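Salicylate 5-hydroxylase, large oxygenase component (Ralstonia sp., PDB 7C8Z) is the oxygenase component of salicylate 5-hydroxylase, a Rieske-type non-haem iron enzyme that converts salicylate to gentisate with molecular oxygen and electrons ultimately from NADH. Local coordinates at residues A48-E58 with G229-N237; V409-I417 with V424-D434. All blocks are in the same frame, centred on the assembly; numbering follows the deposited sequence.

Contact 1: A48-E58 with G229-N237; sequences AYTREDLYKRE and GNWKLMQEN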
loop_
_atom_site.group_PDB
_atom_site.type_symbol
_atom_site.label_atom_id
_atom_site.label_comp_id
_atom_site.label_asym_id
_atom_site.label_seq_id
_atom_site.Cartn_x
_atom_site.Cartn_y
_atom_site.Cartn_z
ATOM N N ALA A 48 -13.324 11.520 -19.956
ATOM C CA ALA A 48 -13.029 12.813 -19.347
ATOM C C ALA A 48 -12.573 12.674 -17.898
ATOM O O ALA A 48 -11.952 13.600 -17.360
ATOM C CB ALA A 48 -14.254 13.726 -19.421
ATOM N N TYR A 49 -12.857 11.538 -17.257
ATOM C CA TYR A 49 -12.464 11.292 -15.878
ATOM C C TYR A 49 -11.315 10.305 -15.738
ATOM O O TYR A 49 -10.784 10.156 -14.633
ATOM C CB TYR A 49 -13.657 10.768 -15.062
ATOM C CG TYR A 49 -14.924 11.591 -15.179
ATOM C CD1 TYR A 49 -15.140 12.691 -14.360
ATOM C CD2 TYR A 49 -15.912 11.256 -16.103
ATOM C CE1 TYR A 49 -16.296 13.440 -14.461
ATOM C CE2 TYR A 49 -17.073 12.000 -16.211
ATOM C CZ TYR A 49 -17.259 13.091 -15.387
ATOM O OH TYR A 49 -18.410 13.833 -15.489
ATOM N N THR A 50 -10.933 9.613 -16.810
ATOM C CA THR A 50 -9.994 8.506 -16.719
ATOM C C THR A 50 -8.670 8.736 -17.440
ATOM O O THR A 50 -7.800 7.860 -17.379
ATOM C CB THR A 50 -10.644 7.227 -17.267
ATOM O OG1 THR A 50 -10.924 7.396 -18.661
ATOM C CG2 THR A 50 -11.941 6.924 -16.528
ATOM N N ARG A 51 -8.476 9.880 -18.094
ATOM C CA ARG A 51 -7.288 10.126 -18.905
ATOM C C ARG A 51 -6.313 11.014 -18.145
ATOM O O ARG A 51 -6.685 12.096 -17.679
ATOM C CB ARG A 51 -7.655 10.775 -20.241
ATOM C CG ARG A 51 -8.407 9.863 -21.186
ATOM C CD ARG A 51 -8.724 10.554 -22.500
ATOM N NE ARG A 51 -7.597 11.322 -23.026
ATOM C CZ ARG A 51 -7.691 12.183 -24.035
ATOM N NH1 ARG A 51 -8.860 12.387 -24.622
ATOM N NH2 ARG A 51 -6.620 12.837 -24.460
ATOM N N GLU A 52 -5.066 10.551 -18.021
ATOM C CA GLU A 52 -4.058 11.292 -17.269
ATOM C C GLU A 52 -3.488 12.472 -18.054
ATOM O O GLU A 52 -3.125 13.491 -17.455
ATOM C CB GLU A 52 -2.935 10.345 -16.836
ATOM C CG GLU A 52 -1.942 10.951 -15.857
ATOM C CD GLU A 52 -2.473 11.003 -14.435
ATOM O OE1 GLU A 52 -3.604 10.525 -14.194
ATOM O OE2 GLU A 52 -1.754 11.518 -13.554
ATOM N N ASP A 53 -3.400 12.368 -19.380
ATOM C CA ASP A 53 -2.985 13.527 -20.167
ATOM C C ASP A 53 -3.988 14.664 -20.014
ATOM O O ASP A 53 -3.605 15.832 -19.852
ATOM C CB ASP A 53 -2.812 13.136 -21.636
ATOM C CG ASP A 53 -4.055 12.515 -22.224
ATOM O OD1 ASP A 53 -4.717 11.723 -21.528
ATOM O OD2 ASP A 53 -4.371 12.817 -23.388
ATOM N N LEU A 54 -5.279 14.332 -20.050
ATOM C CA LEU A 54 -6.309 15.320 -19.756
ATOM C C LEU A 54 -6.137 15.897 -18.357
ATOM O O LEU A 54 -6.338 17.096 -18.152
ATOM C CB LEU A 54 -7.697 14.697 -19.914
ATOM C CG LEU A 54 -8.161 14.475 -21.357
ATOM C CD1 LEU A 54 -9.602 13.999 -21.402
ATOM C CD2 LEU A 54 -7.979 15.738 -22.191
ATOM N N TYR A 55 -5.749 15.065 -17.381
ATOM C CA TYR A 55 -5.595 15.563 -16.014
ATOM C C TYR A 55 -4.432 16.540 -15.898
ATOM O O TYR A 55 -4.538 17.562 -15.212
ATOM C CB TYR A 55 -5.404 14.402 -15.039
ATOM C CG TYR A 55 -4.965 14.860 -13.666
ATOM C CD1 TYR A 55 -5.856 15.487 -12.808
ATOM C CD2 TYR A 55 -3.658 14.674 -13.231
ATOM C CE1 TYR A 55 -5.462 15.915 -11.553
ATOM C CE2 TYR A 55 -3.253 15.100 -11.977
ATOM C CZ TYR A 55 -4.162 15.717 -11.145
ATOM O OH TYR A 55 -3.775 16.144 -9.900
ATOM N N LYS A 56 -3.314 16.244 -16.561
ATOM C CA LYS A 56 -2.177 17.159 -16.548
ATOM C C LYS A 56 -2.513 18.453 -17.270
ATOM O O LYS A 56 -2.070 19.538 -16.857
ATOM C CB LYS A 56 -0.944 16.501 -17.164
ATOM C CG LYS A 56 -0.361 15.431 -16.261
ATOM C CD LYS A 56 0.657 14.586 -16.986
ATOM C CE LYS A 56 1.864 15.409 -17.345
ATOM N NZ LYS A 56 2.427 14.995 -18.645
ATOM N N ARG A 57 -3.273 18.368 -18.375
ATOM C CA ARG A 57 -3.724 19.597 -19.016
ATOM C C ARG A 57 -4.650 20.381 -18.094
ATOM O O ARG A 57 -4.640 21.618 -18.096
ATOM C CB ARG A 57 -4.413 19.280 -20.332
ATOM C CG ARG A 57 -4.636 20.508 -21.195
ATOM C CD ARG A 57 -5.567 20.224 -22.358
ATOM N NE ARG A 57 -5.141 19.044 -23.099
ATOM C CZ ARG A 57 -5.907 18.383 -23.958
ATOM N NH1 ARG A 57 -7.149 18.783 -24.189
ATOM N NH2 ARG A 57 -5.428 17.317 -24.582
ATOM N N GLU A 58 -5.468 19.675 -17.306
ATOM C CA GLU A 58 -6.313 20.339 -16.319
ATOM C C GLU A 58 -5.471 21.079 -15.294
ATOM O O GLU A 58 -5.798 22.203 -14.907
ATOM C CB GLU A 58 -7.218 19.321 -15.625
ATOM C CG GLU A 58 -8.332 18.786 -16.489
ATOM C CD GLU A 58 -9.120 17.701 -15.803
ATOM O OE1 GLU A 58 -8.509 16.874 -15.095
ATOM O OE2 GLU A 58 -10.353 17.669 -15.981
ATOM N N GLY A 229 -11.637 9.414 -6.487
ATOM C CA GLY A 229 -12.342 9.729 -7.711
ATOM C C GLY A 229 -11.759 10.974 -8.352
ATOM O O GLY A 229 -11.014 11.727 -7.718
ATOM N N ASN A 230 -12.132 11.200 -9.614
ATOM C CA ASN A 230 -11.648 12.383 -10.313
ATOM C C ASN A 230 -12.161 13.642 -9.630
ATOM O O ASN A 230 -13.329 13.725 -9.240
ATOM C CB ASN A 230 -12.083 12.369 -11.777
ATOM C CG ASN A 230 -11.430 13.476 -12.590
ATOM O OD1 ASN A 230 -11.959 14.580 -12.691
ATOM N ND2 ASN A 230 -10.274 13.183 -13.172
ATOM N N TRP A 231 -11.281 14.639 -9.520
ATOM C CA TRP A 231 -11.590 15.829 -8.733
ATOM C C TRP A 231 -12.832 16.542 -9.242
ATOM O O TRP A 231 -13.584 17.120 -8.446
ATOM C CB TRP A 231 -10.392 16.773 -8.734
ATOM C CG TRP A 231 -10.124 17.365 -10.075
ATOM C CD1 TRP A 231 -9.346 16.838 -11.065
ATOM C CD2 TRP A 231 -10.645 18.594 -10.583
ATOM N NE1 TRP A 231 -9.349 17.667 -12.159
ATOM C CE2 TRP A 231 -10.140 18.753 -11.890
ATOM C CE3 TRP A 231 -11.492 19.576 -10.061
ATOM C CZ2 TRP A 231 -10.452 19.853 -12.680
ATOM C CZ3 TRP A 231 -11.800 20.669 -10.847
ATOM C CH2 TRP A 231 -11.281 20.800 -12.143
ATOM N N LYS A 232 -13.059 16.522 -10.560
ATOM C CA LYS A 232 -14.233 17.174 -11.137
ATOM C C LYS A 232 -15.521 16.674 -10.496
ATOM O O LYS A 232 -16.470 17.447 -10.299
ATOM C CB LYS A 232 -14.259 16.953 -12.648
ATOM C CG LYS A 232 -13.112 17.622 -13.384
ATOM C CD LYS A 232 -13.372 17.696 -14.880
ATOM C CE LYS A 232 -13.264 16.323 -15.523
ATOM N NZ LYS A 232 -11.852 15.868 -15.679
ATOM N N LEU A 233 -15.561 15.386 -10.136
ATOM C CA LEU A 233 -16.762 14.815 -9.534
ATOM C C LEU A 233 -17.166 15.547 -8.261
ATOM O O LEU A 233 -18.350 15.569 -7.911
ATOM C CB LEU A 233 -16.547 13.335 -9.236
ATOM C CG LEU A 233 -16.604 12.416 -10.449
ATOM C CD1 LEU A 233 -16.304 10.986 -10.032
ATOM C CD2 LEU A 233 -17.958 12.518 -11.117
ATOM N N MET A 234 -16.210 16.162 -7.561
ATOM C CA MET A 234 -16.571 16.932 -6.378
ATOM C C MET A 234 -17.269 18.226 -6.769
ATOM O O MET A 234 -18.322 18.570 -6.216
ATOM C CB MET A 234 -15.333 17.218 -5.527
ATOM C CG MET A 234 -15.638 17.966 -4.234
ATOM S SD MET A 234 -17.110 17.351 -3.392
ATOM C CE MET A 234 -16.472 15.915 -2.529
ATOM N N GLN A 235 -16.709 18.944 -7.746
ATOM C CA GLN A 235 -17.372 20.144 -8.248
ATOM C C GLN A 235 -18.780 19.822 -8.727
ATOM O O GLN A 235 -19.758 20.441 -8.286
ATOM C CB GLN A 235 -16.534 20.774 -9.361
ATOM C CG GLN A 235 -15.317 21.524 -8.838
ATOM C CD GLN A 235 -15.687 22.857 -8.206
ATOM O OE1 GLN A 235 -16.806 23.347 -8.373
ATOM N NE2 GLN A 235 -14.748 23.448 -7.470
ATOM N N GLU A 236 -18.899 18.822 -9.605
ATOM C CA GLU A 236 -20.207 18.330 -10.018
ATOM C C GLU A 236 -21.120 18.125 -8.821
ATOM O O GLU A 236 -22.274 18.572 -8.820
ATOM C CB GLU A 236 -20.058 17.011 -10.776
ATOM C CG GLU A 236 -19.385 17.109 -12.119
ATOM C CD GLU A 236 -19.362 15.776 -12.834
ATOM O OE1 GLU A 236 -20.181 14.898 -12.490
ATOM O OE2 GLU A 236 -18.521 15.599 -13.737
ATOM N N ASN A 237 -20.600 17.485 -7.768
ATOM C CA ASN A 237 -21.461 17.106 -6.655
ATOM C C ASN A 237 -22.059 18.329 -5.976
ATOM O O ASN A 237 -23.197 18.276 -5.495
ATOM C CB ASN A 237 -20.682 16.255 -5.649
ATOM C CG ASN A 237 -21.577 15.638 -4.591
ATOM O OD1 ASN A 237 -22.203 14.603 -4.816
ATOM N ND2 ASN A 237 -21.642 16.271 -3.429
#

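Contact 2: V409-I417 with V424-D434; sequences VIEMGGHEI and VTETLIRGMYD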
loop_
_atom_site.group_PDB
_atom_site.type_symbol
_atom_site.label_atom_id
_atom_site.label_comp_id
_atom_site.label_asym_id
_atom_site.label_seq_id
_atom_site.Cartn_x
_atom_site.Cartn_y
_atom_site.Cartn_z
ATOM N N VAL A 409 -25.103 11.119 -18.909
ATOM C CA VAL A 409 -26.251 11.827 -19.457
ATOM C C VAL A 409 -26.650 12.863 -18.419
ATOM O O VAL A 409 -27.275 12.527 -17.406
ATOM C CB VAL A 409 -27.424 10.894 -19.781
ATOM C CG1 VAL A 409 -28.531 11.667 -20.493
ATOM C CG2 VAL A 409 -26.961 9.710 -20.620
ATOM N N ILE A 410 -26.266 14.115 -18.645
ATOM C CA ILE A 410 -26.709 15.181 -17.762
ATOM C C ILE A 410 -27.679 16.044 -18.553
ATOM O O ILE A 410 -27.333 17.132 -19.025
ATOM C CB ILE A 410 -25.516 15.993 -17.223
ATOM C CG1 ILE A 410 -24.473 16.211 -18.321
ATOM C CG2 ILE A 410 -24.865 15.272 -16.060
ATOM C CD1 ILE A 410 -23.405 17.216 -17.951
ATOM N N GLU A 411 -28.915 15.568 -18.670
ATOM C CA GLU A 411 -29.932 16.210 -19.490
ATOM C C GLU A 411 -31.105 16.697 -18.661
ATOM O O GLU A 411 -32.117 17.127 -19.222
ATOM C CB GLU A 411 -30.417 15.259 -20.588
ATOM C CG GLU A 411 -29.423 15.077 -21.719
ATOM C CD GLU A 411 -29.914 14.111 -22.771
ATOM O OE1 GLU A 411 -31.119 13.781 -22.754
ATOM O OE2 GLU A 411 -29.097 13.684 -23.613
ATOM N N MET A 412 -30.993 16.643 -17.339
ATOM C CA MET A 412 -32.089 17.076 -16.492
ATOM C C MET A 412 -32.235 18.584 -16.609
ATOM O O MET A 412 -31.251 19.322 -16.512
ATOM C CB MET A 412 -31.832 16.672 -15.043
ATOM C CG MET A 412 -32.994 16.947 -14.143
ATOM S SD MET A 412 -34.469 16.281 -14.918
ATOM C CE MET A 412 -35.340 15.709 -13.481
ATOM N N GLY A 413 -33.465 19.039 -16.823
ATOM C CA GLY A 413 -33.699 20.423 -17.165
ATOM C C GLY A 413 -33.382 20.773 -18.601
ATOM O O GLY A 413 -33.314 21.963 -18.932
ATOM N N GLY A 414 -33.180 19.783 -19.464
ATOM C CA GLY A 414 -32.912 20.061 -20.859
ATOM C C GLY A 414 -31.439 20.155 -21.199
ATOM O O GLY A 414 -30.595 19.542 -20.542
ATOM N N HIS A 415 -31.132 20.922 -22.242
ATOM C CA HIS A 415 -29.766 21.197 -22.656
ATOM C C HIS A 415 -29.356 22.628 -22.346
ATOM O O HIS A 415 -28.227 23.022 -22.660
ATOM C CB HIS A 415 -29.599 20.923 -24.158
ATOM C CG HIS A 415 -30.128 19.593 -24.594
ATOM N ND1 HIS A 415 -29.305 18.536 -24.918
ATOM C CD2 HIS A 415 -31.396 19.150 -24.771
ATOM C CE1 HIS A 415 -30.042 17.497 -25.268
ATOM N NE2 HIS A 415 -31.315 17.844 -25.189
ATOM N N GLU A 416 -30.245 23.410 -21.737
ATOM C CA GLU A 416 -29.984 24.816 -21.475
ATOM C C GLU A 416 -28.932 24.988 -20.382
ATOM O O GLU A 416 -28.828 24.184 -19.451
ATOM C CB GLU A 416 -31.288 25.513 -21.074
ATOM C CG GLU A 416 -31.175 26.986 -20.699
ATOM C CD GLU A 416 -32.022 27.347 -19.482
ATOM O OE1 GLU A 416 -31.687 26.898 -18.361
ATOM O OE2 GLU A 416 -33.023 28.075 -19.649
ATOM N N ILE A 417 -28.131 26.042 -20.521
ATOM C CA ILE A 417 -27.157 26.456 -19.518
ATOM C C ILE A 417 -27.559 27.849 -19.053
ATOM O O ILE A 417 -27.463 28.813 -19.821
ATOM C CB ILE A 417 -25.727 26.452 -20.072
ATOM C CG1 ILE A 417 -25.337 25.048 -20.538
ATOM C CG2 ILE A 417 -24.753 26.981 -19.035
ATOM C CD1 ILE A 417 -24.001 24.985 -21.253
ATOM N N VAL A 424 -34.402 21.567 -10.107
ATOM C CA VAL A 424 -34.578 20.346 -10.878
ATOM C C VAL A 424 -33.876 20.486 -12.212
ATOM O O VAL A 424 -34.518 20.505 -13.267
ATOM C CB VAL A 424 -36.074 20.028 -11.070
ATOM C CG1 VAL A 424 -36.254 18.567 -11.413
ATOM C CG2 VAL A 424 -36.877 20.420 -9.827
ATOM N N THR A 425 -32.554 20.557 -12.177
ATOM C CA THR A 425 -31.818 20.746 -13.410
ATOM C C THR A 425 -30.370 20.363 -13.171
ATOM O O THR A 425 -29.866 20.471 -12.052
ATOM C CB THR A 425 -31.932 22.190 -13.915
ATOM O OG1 THR A 425 -31.000 22.395 -14.981
ATOM C CG2 THR A 425 -31.655 23.182 -12.790
ATOM N N GLU A 426 -29.712 19.906 -14.232
ATOM C CA GLU A 426 -28.277 19.664 -14.206
ATOM C C GLU A 426 -27.510 20.762 -14.935
ATOM O O GLU A 426 -26.415 20.522 -15.454
ATOM C CB GLU A 426 -27.966 18.286 -14.790
ATOM C CG GLU A 426 -28.550 17.152 -13.967
ATOM C CD GLU A 426 -28.217 15.783 -14.517
ATOM O OE1 GLU A 426 -27.251 15.167 -14.020
ATOM O OE2 GLU A 426 -28.921 15.320 -15.439
ATOM N N THR A 427 -28.062 21.978 -14.953
ATOM C CA THR A 427 -27.503 23.041 -15.778
ATOM C C THR A 427 -26.137 23.496 -15.281
ATOM O O THR A 427 -25.313 23.947 -16.084
ATOM C CB THR A 427 -28.471 24.227 -15.839
ATOM O OG1 THR A 427 -27.912 25.272 -16.645
ATOM C CG2 THR A 427 -28.758 24.758 -14.449
ATOM N N LEU A 428 -25.867 23.385 -13.977
ATOM C CA LEU A 428 -24.559 23.796 -13.477
ATOM C C LEU A 428 -23.460 22.873 -13.987
ATOM O O LEU A 428 -22.364 23.331 -14.328
ATOM C CB LEU A 428 -24.563 23.829 -11.951
ATOM C CG LEU A 428 -25.579 24.739 -11.271
ATOM C CD1 LEU A 428 -25.334 24.801 -9.773
ATOM C CD2 LEU A 428 -25.517 26.119 -11.875
ATOM N N ILE A 429 -23.747 21.577 -14.085
ATOM C CA ILE A 429 -22.768 20.645 -14.629
ATOM C C ILE A 429 -22.602 20.862 -16.128
ATOM O O ILE A 429 -21.487 20.785 -16.663
ATOM C CB ILE A 429 -23.177 19.201 -14.295
ATOM C CG1 ILE A 429 -23.491 19.087 -12.801
ATOM C CG2 ILE A 429 -22.077 18.229 -14.692
ATOM C CD1 ILE A 429 -23.947 17.715 -12.366
ATOM N N ARG A 430 -23.703 21.132 -16.830
ATOM C CA ARG A 430 -23.614 21.406 -18.260
ATOM C C ARG A 430 -22.786 22.658 -18.524
ATOM O O ARG A 430 -21.983 22.695 -19.462
ATOM C CB ARG A 430 -25.018 21.536 -18.855
ATOM C CG ARG A 430 -25.703 20.188 -19.020
ATOM C CD ARG A 430 -27.067 20.265 -19.696
ATOM N NE ARG A 430 -27.945 21.294 -19.150
ATOM C CZ ARG A 430 -28.969 21.034 -18.346
ATOM N NH1 ARG A 430 -29.225 19.783 -17.982
ATOM N NH2 ARG A 430 -29.733 22.020 -17.899
ATOM N N GLY A 431 -22.942 23.683 -17.685
ATOM C CA GLY A 431 -22.114 24.866 -17.829
ATOM C C GLY A 431 -20.666 24.606 -17.470
ATOM O O GLY A 431 -19.749 25.096 -18.141
ATOM N N MET A 432 -20.442 23.847 -16.396
ATOM C CA MET A 432 -19.093 23.445 -16.029
ATOM C C MET A 432 -18.388 22.797 -17.207
ATOM O O MET A 432 -17.256 23.149 -17.541
ATOM C CB MET A 432 -19.143 22.488 -14.834
ATOM C CG MET A 432 -17.808 21.871 -14.455
ATOM S SD MET A 432 -17.897 20.911 -12.927
ATOM C CE MET A 432 -16.679 19.646 -13.249
ATOM N N TYR A 433 -19.062 21.871 -17.881
ATOM C CA TYR A 433 -18.387 21.161 -18.957
ATOM C C TYR A 433 -18.370 21.938 -20.269
ATOM O O TYR A 433 -17.495 21.688 -21.099
ATOM C CB TYR A 433 -18.994 19.772 -19.118
ATOM C CG TYR A 433 -18.425 18.859 -18.064
ATOM C CD1 TYR A 433 -17.149 18.322 -18.203
ATOM C CD2 TYR A 433 -19.131 18.583 -16.900
ATOM C CE1 TYR A 433 -16.606 17.506 -17.232
ATOM C CE2 TYR A 433 -18.597 17.764 -15.921
ATOM C CZ TYR A 433 -17.334 17.231 -16.092
ATOM O OH TYR A 433 -16.794 16.421 -15.122
ATOM N N ASP A 434 -19.276 22.897 -20.462
ATOM C CA ASP A 434 -19.079 23.882 -21.521
ATOM C C ASP A 434 -17.752 24.614 -21.327
ATOM O O ASP A 434 -16.909 24.673 -22.239
ATOM C CB ASP A 434 -20.258 24.861 -21.541
ATOM C CG ASP A 434 -20.081 25.984 -22.550
ATOM O OD1 ASP A 434 -20.312 25.750 -23.754
ATOM O OD2 ASP A 434 -19.722 27.107 -22.134
#

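Contact 1: A48-E58 with G229-N237
Lys232 and Glu58 form the salt bridge of this contact, between Lys232 NZ and Glu58 OE2; the modelled separation is implausibly short, so its exact length is doubtful. Glu58 OE2 is also bonded to Trp436 NE1. The ammonium also donates to Ala48 O (2.8 Å from Lys232 NZ), so one lysine holds both the loop and the helix that follows it. Its chain turns at chi3 and chi4, near -72° and -76°, which brings NZ between Ala48 O and Glu58 OE2.

The other hydrogen bonds flank this pair. Trp231 NE1 donates to Glu58 OE1 at 3.2 Å; the oxygen lies close to the indole plane, whereas the N-H arrives from above the carboxylate plane. Tyr49 OH donates to Glu236 OE2, which sits at the edge of the phenol ring and is also bonded to Tyr433. Asn230 caps its own helix, OD1 accepting from Lys232 N (3.1 Å), while its ND2 is bonded to His349 O.

Apolar contact is modest. Leu233 CD2 comes to 3.8 Å from Tyr49 CE1, the side chains crossing at about a right angle, and Trp231 CD1 lies at the edge of the Tyr55 ring.

All of this is buried packing of an N-terminal loop and helix against the start of helix 232-238, which leads to the iron ligands His243 and His248 in the catalytic domain of a Rieske oxygenase.

Contact 2: V409-I417 with V424-D434
The guanidinium of Arg430 is sandwiched between the loop 409-417 and the first turn of its own helix. Gly414 C lies over the centre of one face, 3.8 Å above the plane, and Glu426 C and Thr427 CA lie toward the rim of the other. Round the edge, in plane, stand three loop carbonyls: Ile410 O, Met412 O and Glu416 O. The motif is a type II beta turn, Glu411 to Gly414, within a loop whose backbone carbonyls are gathered by an arginine near the N-terminal end of helix 427-440.

The grip on Glu416 O is side-on: Arg430 NE (3.0 Å) and Arg430 NH2 (2.8 Å) both donate to that one oxygen, and Thr427 OG1, itself bonded to Gly418 N, adds a third bond. NH1 points at Met412 O along a nearly straight N-H (176°), with only a weak bond to Ile410 O. Met412 O also accepts from Glu426 N (2.8 Å), the two donors reaching it from opposite faces of its plane. These bonds fix the rotation of the guanidinium and give Met412 O two donors and Glu416 O three.

Glu426, at the N-cap position, extends back along the loop, and OE2 takes Met412 N at 3.1 Å on its anti lone pair. Its other oxygen, OE1, forms a salt bridge with Arg113 of a neighbouring subunit, a residue of that subunit's [2Fe-2S] pocket, which ties this loop-helix junction to the docked Rieske domain.

Apolar groups close the flanks. Met412 CE rests on Val424 CG1, and Ile410 CD1 meets Ile429 CG2. Ile417, sliding past Arg430 in the opposite direction, places CG2 3.6 Å from Gly431 CA and CD1 3.8 Å from Asp434 CB.

Contact 1 closes before contact 2 opens along the chain, and their centres lie 18 Å apart, yet they touch. Helix 427-440, which carries the second half of contact 2, runs on across helices 52-63 and 232-238. Tyr433 OH comes to 3.1 Å from Tyr49 OH, probably a hydrogen bond, and Met432 CE packs on Lys232 CB at 3.7 Å. The C-terminal helix thus helps pack the N-terminal segment onto helix 232-238 within the catalytic domain, where the Glu236 side chain is about 10 Å from the iron. Contact 1 is the more central; contact 2 lies farther out, against a neighbouring subunit's Rieske domain, consistent with electron transfer between subunits as in related oxygenases.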